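Local coordinates for beta-1,4-mannanase (Aplysia kurodai, PDB 3VUP), which probably hydrolyses the beta-1,4-mannosidic linkages of mannan as a TIM-barrel enzyme of the sea hare's digestive fluid, at residues Gly13-Leu18 / Thr342-Ile347; Pro24-Ala29 / His323-Gly328; Met167-His172 / Ala191-Leu196; Phe203-Ala208 / Gly249-Gly254. One frame throughout, in Å; residues are numbered along the deposited sequence. Where two conformers were deposited one is given.

In the fold
All four contacts belong to one TIM barrel, whose eight parallel strands run in chain order from 18-22 to 318-322. Interactions 1 and 2 bring the two ends of the chain together: 13-18 leads into, and 24-29 follows, the first strand, while 323-328 and 342-347 follow the last, so both contacts lie at the closure of the barrel, their centres about 26 Å apart. Interactions 3 and 4 come in series in the chain these two enclose, centres about 21 Å apart; 3 lies in the loop before helix 197-214, and 4 joins that helix to the loop after helix 242-249. Interactions 1 and 3 lie on opposite sides of the chain's centre, about 38 Å apart.

Interaction 1 of 4, residues Gly13-Leu18 / Thr342-Ile347; sequences GQRVFL and TSNGKI. With SO4 (sulfate ion), chain E.
The backbones of Q14-F17 and N344-I347 run 94° apart and meet in a single beta bridge between V16 and K346, which ties the N-terminal entry to the TIM barrel to the chain after its last helix, 324-338. K346 N donates to R15 O at 2.9 Å, and F17 N returns a bond to K346 O at 3.1 Å; in both, the donor stands above the carbonyl plane. G345 fits against R15-F17 because it lacks a side chain: a CB would clash with F17 N and the V16 carbonyl carbon, and its phi/psi would press that CB against the carbonyl O before it. The extended K346 chain crosses Q14 obliquely, so that NZ meets a lone pair of Q14 OE1 at 3.1 Å. F17, with CG anti to its backbone N (chi1 -179°), lays its CB 3.4 Å from N344 O and its CD2 4.0 Å from I347 CD1, the F17 and I347 side chains lying side by side and pointing the same way. Y312 meets the F17 ring and bonds N344 N and G345 O through its hydroxyl. R15 NH1 bonds N344 OD1 at 2.8 Å in the guanidinium plane, and a water accepting from R15 NE donates to that same OD1.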
# COMPACT_ATOMS: atom_id res chain seq x y z
N GLY A 13 0.68 19.62 -12.83
CA GLY A 13 -0.11 20.83 -12.74
C GLY A 13 -1.60 20.62 -12.68
O GLY A 13 -2.37 21.57 -12.74
N GLN A 14 -2.03 19.36 -12.55
CA GLN A 14 -3.45 19.05 -12.52
C GLN A 14 -3.78 18.13 -11.36
O GLN A 14 -3.04 17.19 -11.08
CB GLN A 14 -3.89 18.42 -13.84
CG GLN A 14 -3.54 19.27 -15.06
CD GLN A 14 -4.30 18.87 -16.31
OE1 GLN A 14 -3.86 17.99 -17.06
NE2 GLN A 14 -5.43 19.52 -16.55
N ARG A 15 -4.89 18.39 -10.69
CA ARG A 15 -5.41 17.45 -9.71
C ARG A 15 -5.67 16.13 -10.42
O ARG A 15 -6.27 16.11 -11.49
CB ARG A 15 -6.68 17.99 -9.07
CG ARG A 15 -7.29 17.10 -8.01
CD ARG A 15 -8.20 17.91 -7.11
NE ARG A 15 -9.32 17.13 -6.61
CZ ARG A 15 -10.30 17.63 -5.87
NH1 ARG A 15 -11.29 16.85 -5.46
NH2 ARG A 15 -10.29 18.91 -5.53
N VAL A 16 -5.20 15.04 -9.82
CA VAL A 16 -5.30 13.73 -10.43
C VAL A 16 -6.03 12.77 -9.50
O VAL A 16 -5.82 12.80 -8.28
CB VAL A 16 -3.89 13.17 -10.81
CG1 VAL A 16 -2.99 13.07 -9.59
CG2 VAL A 16 -3.98 11.82 -11.51
N PHE A 17 -6.89 11.92 -10.07
CA PHE A 17 -7.51 10.82 -9.35
C PHE A 17 -6.76 9.56 -9.74
O PHE A 17 -6.52 9.32 -10.93
CB PHE A 17 -8.99 10.71 -9.75
CG PHE A 17 -9.73 9.60 -9.04
CD1 PHE A 17 -10.38 9.82 -7.83
CD2 PHE A 17 -9.78 8.33 -9.60
CE1 PHE A 17 -11.07 8.80 -7.19
CE2 PHE A 17 -10.46 7.31 -8.97
CZ PHE A 17 -11.12 7.55 -7.76
N LEU A 18 -6.37 8.76 -8.75
CA LEU A 18 -5.58 7.56 -9.02
C LEU A 18 -6.50 6.38 -9.29
O LEU A 18 -7.18 5.89 -8.38
CB LEU A 18 -4.65 7.26 -7.84
CG LEU A 18 -3.71 8.40 -7.44
CD1 LEU A 18 -2.93 8.04 -6.20
CD2 LEU A 18 -2.76 8.72 -8.58
N THR A 342 -13.73 14.20 -14.59
CA THR A 342 -12.79 15.26 -14.24
C THR A 342 -13.12 16.02 -12.96
O THR A 342 -12.27 16.73 -12.43
CB THR A 342 -12.60 16.26 -15.41
OG1 THR A 342 -13.87 16.76 -15.80
CG2 THR A 342 -11.93 15.58 -16.61
N SER A 343 -14.34 15.88 -12.44
CA SER A 343 -14.78 16.69 -11.31
C SER A 343 -14.07 16.41 -9.98
O SER A 343 -14.05 17.26 -9.09
CB SER A 343 -16.29 16.57 -11.11
OG SER A 343 -16.65 15.28 -10.66
N ASN A 344 -13.51 15.21 -9.84
CA ASN A 344 -12.74 14.85 -8.66
C ASN A 344 -11.36 14.40 -9.09
O ASN A 344 -10.86 13.37 -8.64
CB ASN A 344 -13.46 13.75 -7.86
CG ASN A 344 -12.73 13.39 -6.56
OD1 ASN A 344 -11.97 14.18 -6.00
ND2 ASN A 344 -12.97 12.17 -6.08
N GLY A 345 -10.75 15.18 -9.98
CA GLY A 345 -9.43 14.89 -10.50
C GLY A 345 -9.46 14.22 -11.87
O GLY A 345 -10.32 13.40 -12.16
N LYS A 346 -8.48 14.58 -12.69
CA LYS A 346 -8.33 14.00 -14.01
C LYS A 346 -7.55 12.69 -13.92
O LYS A 346 -6.69 12.53 -13.06
CB LYS A 346 -7.60 15.00 -14.90
CG LYS A 346 -7.31 14.55 -16.31
CD LYS A 346 -6.43 15.57 -17.02
CE LYS A 346 -6.10 15.12 -18.43
NZ LYS A 346 -5.27 16.15 -19.11
N ILE A 347 -7.85 11.76 -14.81
CA ILE A 347 -7.23 10.45 -14.78
C ILE A 347 -6.08 10.25 -15.78
O ILE A 347 -5.02 9.79 -15.37
CB ILE A 347 -8.30 9.32 -14.82
CG1 ILE A 347 -9.08 9.31 -13.50
CG2 ILE A 347 -7.65 7.97 -15.09
CD1 ILE A 347 -10.34 8.47 -13.52
S SO4 E . -17.64 14.27 -14.07
O1 SO4 E . -17.70 13.83 -12.68
O2 SO4 E . -16.41 15.02 -14.30
O3 SO4 E . -17.72 13.12 -14.96
O4 SO4 E . -18.79 15.15 -14.31
O HOH W 1 -9.14 14.21 -6.31

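Interaction 2 of 4, residues Pro24-Ala29 / His323-Gly328; sequences PWMSYA and HLVQRG. With SO4 (sulfate ion), chain F.
P24 and H323 make the closest contact where the loop after the first strand of the TIM barrel meets the start of helix 324-338, which follows the last strand. It is a CH-pi interaction in which P24 CD sits 3.4 Å from the imidazole centroid of H323, almost exactly on the ring normal. P24 CG follows beside it, 3.7 Å from H323 CD2. The imidazole also turns its edge toward the face of the W25 pyrrole ring in an offset edge-to-face pair, with planes at 83° and centroids 5.6 Å apart. Farther along, V325 CG2 touches M26 CE at 3.8 Å, reached through bends in the methionine chain at chi2 and chi3, and lies against W25 O.

Second-shell contacts position these groups. H323 is the N-cap of helix 324-338: its ND1 accepts from Q326 N at 3.1 Å, and the Q326 side chain packs CD over the ring face opposite P24. The W25 indole lies between Y28 CD1, over the centre of one face, and P24 CG near the rim of the other, while W62 meets it edge-to-face. An alanine in place of H323 would remove the ring and its cap, and would probably loosen the first turn of the helix and the packing of P24 and W25. The W25 side chain is about 6 Å from a bound Tris molecule, probably from the crystallisation liquor, which may mark a pocket. On the helix, R327 NE donates to O1 of a sulfate, probably of the same origin, at 2.6 Å.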
# COMPACT_ATOMS: atom_id res chain seq x y z
N PRO A 24 -1.67 -8.40 -8.40
CA PRO A 24 -0.89 -7.79 -7.32
C PRO A 24 0.55 -8.30 -7.28
O PRO A 24 1.37 -7.77 -6.54
CB PRO A 24 -1.64 -8.22 -6.06
CG PRO A 24 -2.48 -9.40 -6.46
CD PRO A 24 -2.32 -9.64 -7.93
N TRP A 25 0.80 -9.33 -8.08
CA TRP A 25 2.10 -9.98 -8.23
C TRP A 25 1.97 -10.83 -9.48
O TRP A 25 0.87 -11.00 -10.01
CB TRP A 25 2.43 -10.87 -7.02
CG TRP A 25 1.32 -11.79 -6.65
CD1 TRP A 25 0.91 -12.92 -7.32
CD2 TRP A 25 0.43 -11.64 -5.54
NE1 TRP A 25 -0.17 -13.48 -6.69
CE2 TRP A 25 -0.49 -12.72 -5.59
CE3 TRP A 25 0.32 -10.71 -4.51
CZ2 TRP A 25 -1.50 -12.88 -4.65
CZ3 TRP A 25 -0.69 -10.88 -3.57
CH2 TRP A 25 -1.59 -11.95 -3.65
N MET A 26 3.09 -11.37 -9.95
CA MET A 26 3.05 -12.37 -11.00
C MET A 26 3.37 -13.73 -10.39
O MET A 26 2.52 -14.63 -10.37
CB MET A 26 3.99 -12.02 -12.15
CG MET A 26 3.86 -12.95 -13.35
SD MET A 26 2.18 -13.13 -14.00
CE MET A 26 1.79 -11.41 -14.37
N SER A 27 4.58 -13.87 -9.86
CA SER A 27 4.95 -14.99 -9.00
C SER A 27 5.05 -14.45 -7.58
O SER A 27 5.98 -13.70 -7.27
CB SER A 27 6.28 -15.58 -9.45
OG SER A 27 6.18 -16.07 -10.78
N TYR A 28 4.09 -14.80 -6.74
CA TYR A 28 3.98 -14.27 -5.38
C TYR A 28 5.32 -14.29 -4.64
O TYR A 28 5.89 -15.35 -4.42
CB TYR A 28 2.95 -15.08 -4.60
CG TYR A 28 2.70 -14.69 -3.16
CD1 TYR A 28 1.71 -13.77 -2.83
CD2 TYR A 28 3.39 -15.29 -2.12
CE1 TYR A 28 1.44 -13.43 -1.51
CE2 TYR A 28 3.14 -14.96 -0.79
CZ TYR A 28 2.15 -14.03 -0.49
OH TYR A 28 1.87 -13.70 0.83
N ALA A 29 5.81 -13.10 -4.29
CA ALA A 29 7.04 -12.90 -3.52
C ALA A 29 8.31 -13.29 -4.26
O ALA A 29 9.39 -13.32 -3.67
CB ALA A 29 6.98 -13.61 -2.16
N HIS A 323 -6.58 -7.60 -7.81
CA HIS A 323 -6.11 -8.76 -8.58
C HIS A 323 -6.40 -8.64 -10.07
O HIS A 323 -7.21 -9.37 -10.64
CB HIS A 323 -6.59 -10.09 -8.01
CG HIS A 323 -5.59 -11.18 -8.17
ND1 HIS A 323 -5.05 -11.53 -9.40
CD2 HIS A 323 -4.98 -11.96 -7.25
CE1 HIS A 323 -4.17 -12.49 -9.21
NE2 HIS A 323 -4.11 -12.78 -7.92
N LEU A 324 -5.70 -7.73 -10.72
CA LEU A 324 -5.86 -7.53 -12.16
C LEU A 324 -5.49 -8.78 -12.94
O LEU A 324 -6.10 -9.06 -13.97
CB LEU A 324 -5.03 -6.36 -12.65
CG LEU A 324 -5.48 -4.98 -12.17
CD1 LEU A 324 -4.44 -3.95 -12.55
CD2 LEU A 324 -6.85 -4.61 -12.74
N VAL A 325 -4.49 -9.52 -12.50
CA VAL A 325 -4.09 -10.70 -13.25
C VAL A 325 -5.25 -11.68 -13.42
O VAL A 325 -5.47 -12.20 -14.51
CB VAL A 325 -2.86 -11.39 -12.62
CG1 VAL A 325 -2.65 -12.78 -13.18
CG2 VAL A 325 -1.62 -10.54 -12.85
N GLN A 326 -5.99 -11.92 -12.34
CA GLN A 326 -7.11 -12.85 -12.44
C GLN A 326 -8.44 -12.21 -12.81
O GLN A 326 -9.30 -12.87 -13.40
CB GLN A 326 -7.27 -13.63 -11.13
CG GLN A 326 -6.20 -14.69 -10.93
CD GLN A 326 -6.30 -15.41 -9.60
OE1 GLN A 326 -7.37 -15.54 -9.02
NE2 GLN A 326 -5.16 -15.89 -9.11
N ARG A 327 -8.63 -10.94 -12.47
CA ARG A 327 -9.95 -10.33 -12.53
C ARG A 327 -10.00 -9.11 -13.44
O ARG A 327 -10.99 -8.38 -13.47
CB ARG A 327 -10.41 -9.94 -11.11
CG ARG A 327 -9.91 -10.87 -10.00
CD ARG A 327 -10.68 -12.20 -9.91
NE ARG A 327 -12.04 -12.01 -9.41
CZ ARG A 327 -12.76 -12.96 -8.80
NH1 ARG A 327 -12.24 -14.16 -8.59
NH2 ARG A 327 -13.99 -12.70 -8.38
N GLY A 328 -8.92 -8.88 -14.19
CA GLY A 328 -8.83 -7.71 -15.04
C GLY A 328 -9.89 -7.61 -16.13
O GLY A 328 -10.27 -6.51 -16.50
S SO4 F . -14.34 -9.13 -9.57
O1 SO4 F . -13.00 -9.57 -9.25
O2 SO4 F . -14.05 -7.81 -9.96
O3 SO4 F . -14.78 -9.69 -10.83
O4 SO4 F . -15.23 -9.59 -8.52

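Interaction 3 of 4, residues Met167-His172 / Ala191-Leu196; sequences MIPDKH and AGNKYL. With SO4 (sulfate ion), chain G.
Two irregular segments of the long excursion between strand 157-161 and helix 197-214 of the TIM barrel come together in a single beta bridge, M167 facing Y195 with CA atoms 4.7 Å apart. I168 N donates to Y195 O at 2.9 Å, nearly straight at 174° and in the carbonyl plane. A water donates one proton to the same Y195 O and the other to I168 O, bridging the two segments' carbonyls.

The side chains pack around this bond. M167 bends at chi2 and chi3, so that SD rests 3.8 Å from Y195 CB and the terminal CE reaches 3.5 Å from Y195 O; Y197 and I200 of helix 197-214 also touch it. I168 CG1 lies 3.6 Å from the N193 carbonyl carbon, and its CD1 meets L196 CD2 at 3.7 Å, the two side chains crossing obliquely. The P169 ring and the N193 side chain cross at about a right angle, with the proline CD closest. Away from the bridge, the Y195 hydroxyl bonds D124 OD1, and one face of its ring carries K194 CB near the rim. K171 NZ and H172 N bind a sulfate that is probably from the crystallisation liquor.

With one direct hydrogen bond and a water bridge across the segments, the rest is van der Waals contact, only part of it between apolar side chains; Y195 O, accepting from both an amide and a water, is the chief polar point of the join.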
# COMPACT_ATOMS: atom_id res chain seq x y z
N MET A 167 -2.26 -8.09 14.10
CA MET A 167 -2.31 -7.27 15.31
C MET A 167 -3.21 -7.91 16.36
O MET A 167 -4.26 -8.47 16.02
CB MET A 167 -2.82 -5.86 15.00
CG MET A 167 -1.97 -5.08 14.00
SD MET A 167 -0.19 -5.04 14.31
CE MET A 167 -0.12 -4.15 15.86
N ILE A 168 -2.81 -7.81 17.62
CA ILE A 168 -3.63 -8.31 18.71
C ILE A 168 -4.78 -7.34 18.96
O ILE A 168 -4.55 -6.18 19.30
CB ILE A 168 -2.81 -8.46 20.00
CG1 ILE A 168 -1.65 -9.43 19.78
CG2 ILE A 168 -3.71 -8.93 21.14
CD1 ILE A 168 -0.58 -9.38 20.85
N PRO A 169 -6.03 -7.79 18.76
CA PRO A 169 -7.19 -6.93 18.99
C PRO A 169 -7.61 -6.97 20.46
O PRO A 169 -7.19 -7.87 21.20
CB PRO A 169 -8.26 -7.60 18.13
CG PRO A 169 -7.96 -9.06 18.29
CD PRO A 169 -6.44 -9.15 18.34
N ASP A 170 -8.43 -6.02 20.87
CA ASP A 170 -8.98 -5.99 22.23
C ASP A 170 -7.89 -5.95 23.30
O ASP A 170 -8.02 -6.60 24.34
CB ASP A 170 -9.95 -7.15 22.47
CG ASP A 170 -10.84 -6.91 23.67
OD1 ASP A 170 -11.38 -7.90 24.22
OD2 ASP A 170 -10.99 -5.74 24.07
N LYS A 171 -6.84 -5.18 23.05
CA LYS A 171 -5.76 -5.05 24.01
C LYS A 171 -5.76 -3.64 24.57
O LYS A 171 -5.58 -2.67 23.84
CB LYS A 171 -4.41 -5.36 23.36
CG LYS A 171 -3.28 -5.57 24.37
CD LYS A 171 -3.47 -6.88 25.13
CE LYS A 171 -2.26 -7.24 25.98
NZ LYS A 171 -2.01 -6.22 27.03
N HIS A 172 -5.95 -3.53 25.88
CA HIS A 172 -5.83 -2.24 26.53
C HIS A 172 -4.40 -1.73 26.47
O HIS A 172 -3.45 -2.49 26.63
CB HIS A 172 -6.25 -2.35 27.99
CG HIS A 172 -5.80 -1.20 28.84
ND1 HIS A 172 -6.34 0.06 28.73
CD2 HIS A 172 -4.85 -1.12 29.80
CE1 HIS A 172 -5.74 0.87 29.58
NE2 HIS A 172 -4.84 0.17 30.25
N ALA A 191 -4.97 -13.70 11.01
CA ALA A 191 -3.84 -14.56 10.68
C ALA A 191 -3.08 -15.00 11.93
O ALA A 191 -2.19 -15.84 11.85
CB ALA A 191 -2.92 -13.85 9.68
N GLY A 192 -3.46 -14.44 13.07
CA GLY A 192 -2.84 -14.75 14.34
C GLY A 192 -2.61 -13.48 15.15
O GLY A 192 -1.99 -12.54 14.67
N ASN A 193 -3.13 -13.45 16.37
CA ASN A 193 -2.94 -12.31 17.26
C ASN A 193 -1.49 -12.30 17.69
O ASN A 193 -1.12 -13.01 18.61
CB ASN A 193 -3.82 -12.46 18.51
CG ASN A 193 -5.31 -12.39 18.20
OD1 ASN A 193 -5.72 -12.07 17.09
ND2 ASN A 193 -6.13 -12.67 19.21
N LYS A 194 -0.66 -11.49 17.04
CA LYS A 194 0.79 -11.59 17.18
C LYS A 194 1.47 -10.32 17.69
O LYS A 194 2.36 -10.40 18.53
CB LYS A 194 1.38 -12.00 15.83
CG LYS A 194 2.65 -12.81 15.85
CD LYS A 194 2.93 -13.31 14.44
CE LYS A 194 4.11 -14.26 14.37
NZ LYS A 194 4.33 -14.64 12.96
N TYR A 195 1.07 -9.15 17.17
CA TYR A 195 1.82 -7.91 17.40
C TYR A 195 1.10 -6.84 18.21
O TYR A 195 -0.13 -6.73 18.17
CB TYR A 195 2.29 -7.31 16.08
CG TYR A 195 3.15 -8.27 15.31
CD1 TYR A 195 4.39 -8.66 15.80
CD2 TYR A 195 2.73 -8.82 14.10
CE1 TYR A 195 5.17 -9.56 15.12
CE2 TYR A 195 3.50 -9.73 13.42
CZ TYR A 195 4.72 -10.10 13.93
OH TYR A 195 5.49 -11.00 13.24
N LEU A 196 1.90 -6.07 18.95
CA LEU A 196 1.45 -4.87 19.64
C LEU A 196 1.75 -3.63 18.81
O LEU A 196 2.69 -3.61 17.99
CB LEU A 196 2.10 -4.76 21.02
CG LEU A 196 1.76 -5.85 22.04
CD1 LEU A 196 2.41 -5.57 23.39
CD2 LEU A 196 0.25 -5.98 22.18
S SO4 G . -5.79 -6.54 28.32
O1 SO4 G . -4.59 -5.72 28.50
O2 SO4 G . -6.57 -5.97 27.24
O3 SO4 G . -5.37 -7.91 28.00
O4 SO4 G . -6.56 -6.56 29.55
O HOH W 2 -2.12 -4.84 19.18

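Interaction 4 of 4, residues Phe203-Ala208 / Gly249-Gly254; sequences FLNWQA and GGKQKG. With SO4 (sulfate ion), chain H.
N205 ND2 spends its two N-H bonds on two backbone carbonyls, K251 O and G254 O, both 2.9 Å away and both met on a lone pair; OD1 of the same amide takes K251 N on a lone pair at 3.0 Å. With CG anti to its backbone N (chi1 175°), the amide on helix 197-214 of the TIM barrel thus holds the type I turn K251-G254, which leads from helix 242-249 toward strand 259-262; K251 O also accepts from G254 N within the turn. An alanine at N205 would remove all three bonds and would probably leave the turn less firmly held against the helix. G249 and G254 allow the close approach, since a CB on either would clash with N205. Beside N205, W206 NE1 donates in the ring plane to G249 O. The extended K251 chain crosses the indole obliquely and sets CE over the five-membered ring, 3.5 Å from its centroid, while NZ makes a cation-pi contact at 3.9 Å. L133 and I137 of helix 130-147 also touch W206. K251 NZ donates to a water at 2.6 Å, which bonds W206 O, and to O2 of a sulfate, probably from the crystallisation liquor, at 3.0 Å.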
# COMPACT_ATOMS: atom_id res chain seq x y z
N PHE A 203 8.04 0.23 13.38
CA PHE A 203 8.37 -0.39 12.10
C PHE A 203 7.98 0.52 10.95
O PHE A 203 8.76 0.75 10.02
CB PHE A 203 7.64 -1.74 12.06
CG PHE A 203 7.76 -2.52 10.77
CD1 PHE A 203 8.87 -3.30 10.50
CD2 PHE A 203 6.68 -2.58 9.91
CE1 PHE A 203 8.94 -4.07 9.34
CE2 PHE A 203 6.74 -3.34 8.75
CZ PHE A 203 7.86 -4.09 8.47
N LEU A 204 6.77 1.07 11.02
CA LEU A 204 6.28 1.97 9.99
C LEU A 204 6.98 3.33 10.02
O LEU A 204 7.41 3.84 8.98
CB LEU A 204 4.76 2.11 10.10
CG LEU A 204 3.94 0.82 9.91
CD1 LEU A 204 2.49 1.04 10.30
CD2 LEU A 204 4.03 0.32 8.48
N ASN A 205 7.09 3.92 11.20
CA ASN A 205 7.73 5.23 11.35
C ASN A 205 9.16 5.21 10.83
O ASN A 205 9.57 6.11 10.09
CB ASN A 205 7.70 5.65 12.83
CG ASN A 205 8.46 6.94 13.11
OD1 ASN A 205 9.50 6.93 13.76
ND2 ASN A 205 7.93 8.06 12.63
N TRP A 206 9.94 4.20 11.20
CA TRP A 206 11.34 4.19 10.80
C TRP A 206 11.49 4.03 9.29
O TRP A 206 12.35 4.66 8.68
CB TRP A 206 12.12 3.10 11.53
CG TRP A 206 12.39 3.40 12.98
CD1 TRP A 206 11.81 4.37 13.76
CD2 TRP A 206 13.33 2.72 13.83
NE1 TRP A 206 12.34 4.33 15.03
CE2 TRP A 206 13.27 3.33 15.10
CE3 TRP A 206 14.22 1.66 13.63
CZ2 TRP A 206 14.05 2.90 16.17
CZ3 TRP A 206 14.99 1.24 14.69
CH2 TRP A 206 14.91 1.86 15.95
N GLN A 207 10.65 3.20 8.68
CA GLN A 207 10.75 3.04 7.24
C GLN A 207 10.29 4.29 6.49
O GLN A 207 10.93 4.70 5.52
CB GLN A 207 9.99 1.80 6.78
CG GLN A 207 10.60 0.49 7.25
CD GLN A 207 9.77 -0.69 6.81
OE1 GLN A 207 9.99 -1.24 5.74
NE2 GLN A 207 8.78 -1.06 7.62
N ALA A 208 9.19 4.89 6.92
CA ALA A 208 8.72 6.10 6.27
C ALA A 208 9.77 7.21 6.35
O ALA A 208 9.99 7.92 5.38
CB ALA A 208 7.40 6.55 6.87
N GLY A 249 8.15 5.77 17.18
CA GLY A 249 9.47 5.64 16.59
C GLY A 249 10.42 6.83 16.73
O GLY A 249 11.63 6.68 16.56
N GLY A 250 9.87 8.01 17.00
CA GLY A 250 10.68 9.19 17.22
C GLY A 250 11.22 9.91 16.00
O GLY A 250 11.89 10.92 16.15
N LYS A 251 10.93 9.41 14.80
CA LYS A 251 11.54 10.00 13.61
C LYS A 251 10.55 10.93 12.91
O LYS A 251 9.46 10.52 12.51
CB LYS A 251 12.08 8.89 12.71
CG LYS A 251 13.04 7.95 13.45
CD LYS A 251 13.85 7.08 12.50
CE LYS A 251 14.80 6.17 13.25
NZ LYS A 251 15.64 5.35 12.31
N GLN A 252 10.94 12.19 12.78
CA GLN A 252 10.02 13.27 12.44
C GLN A 252 9.31 13.11 11.11
O GLN A 252 8.13 13.42 10.98
CB GLN A 252 10.73 14.63 12.51
CG GLN A 252 9.82 15.84 12.29
CD GLN A 252 8.77 16.02 13.37
OE1 GLN A 252 8.84 15.40 14.44
NE2 GLN A 252 7.78 16.86 13.10
N LYS A 253 10.03 12.62 10.10
CA LYS A 253 9.42 12.52 8.79
C LYS A 253 8.76 11.16 8.53
O LYS A 253 8.28 10.92 7.42
CB LYS A 253 10.40 12.91 7.69
CG LYS A 253 10.81 14.38 7.77
CD LYS A 253 10.97 15.02 6.40
CE LYS A 253 12.25 14.58 5.73
NZ LYS A 253 12.56 15.39 4.51
N GLY A 254 8.70 10.32 9.56
CA GLY A 254 8.14 8.99 9.41
C GLY A 254 6.63 8.96 9.56
O GLY A 254 6.09 8.32 10.46
S SO4 H . 18.70 6.72 10.49
O1 SO4 H . 18.62 5.26 10.55
O2 SO4 H . 17.71 7.33 11.39
O3 SO4 H . 20.03 7.17 10.88
O4 SO4 H . 18.44 7.15 9.11
O HOH W 3 14.94 4.88 9.85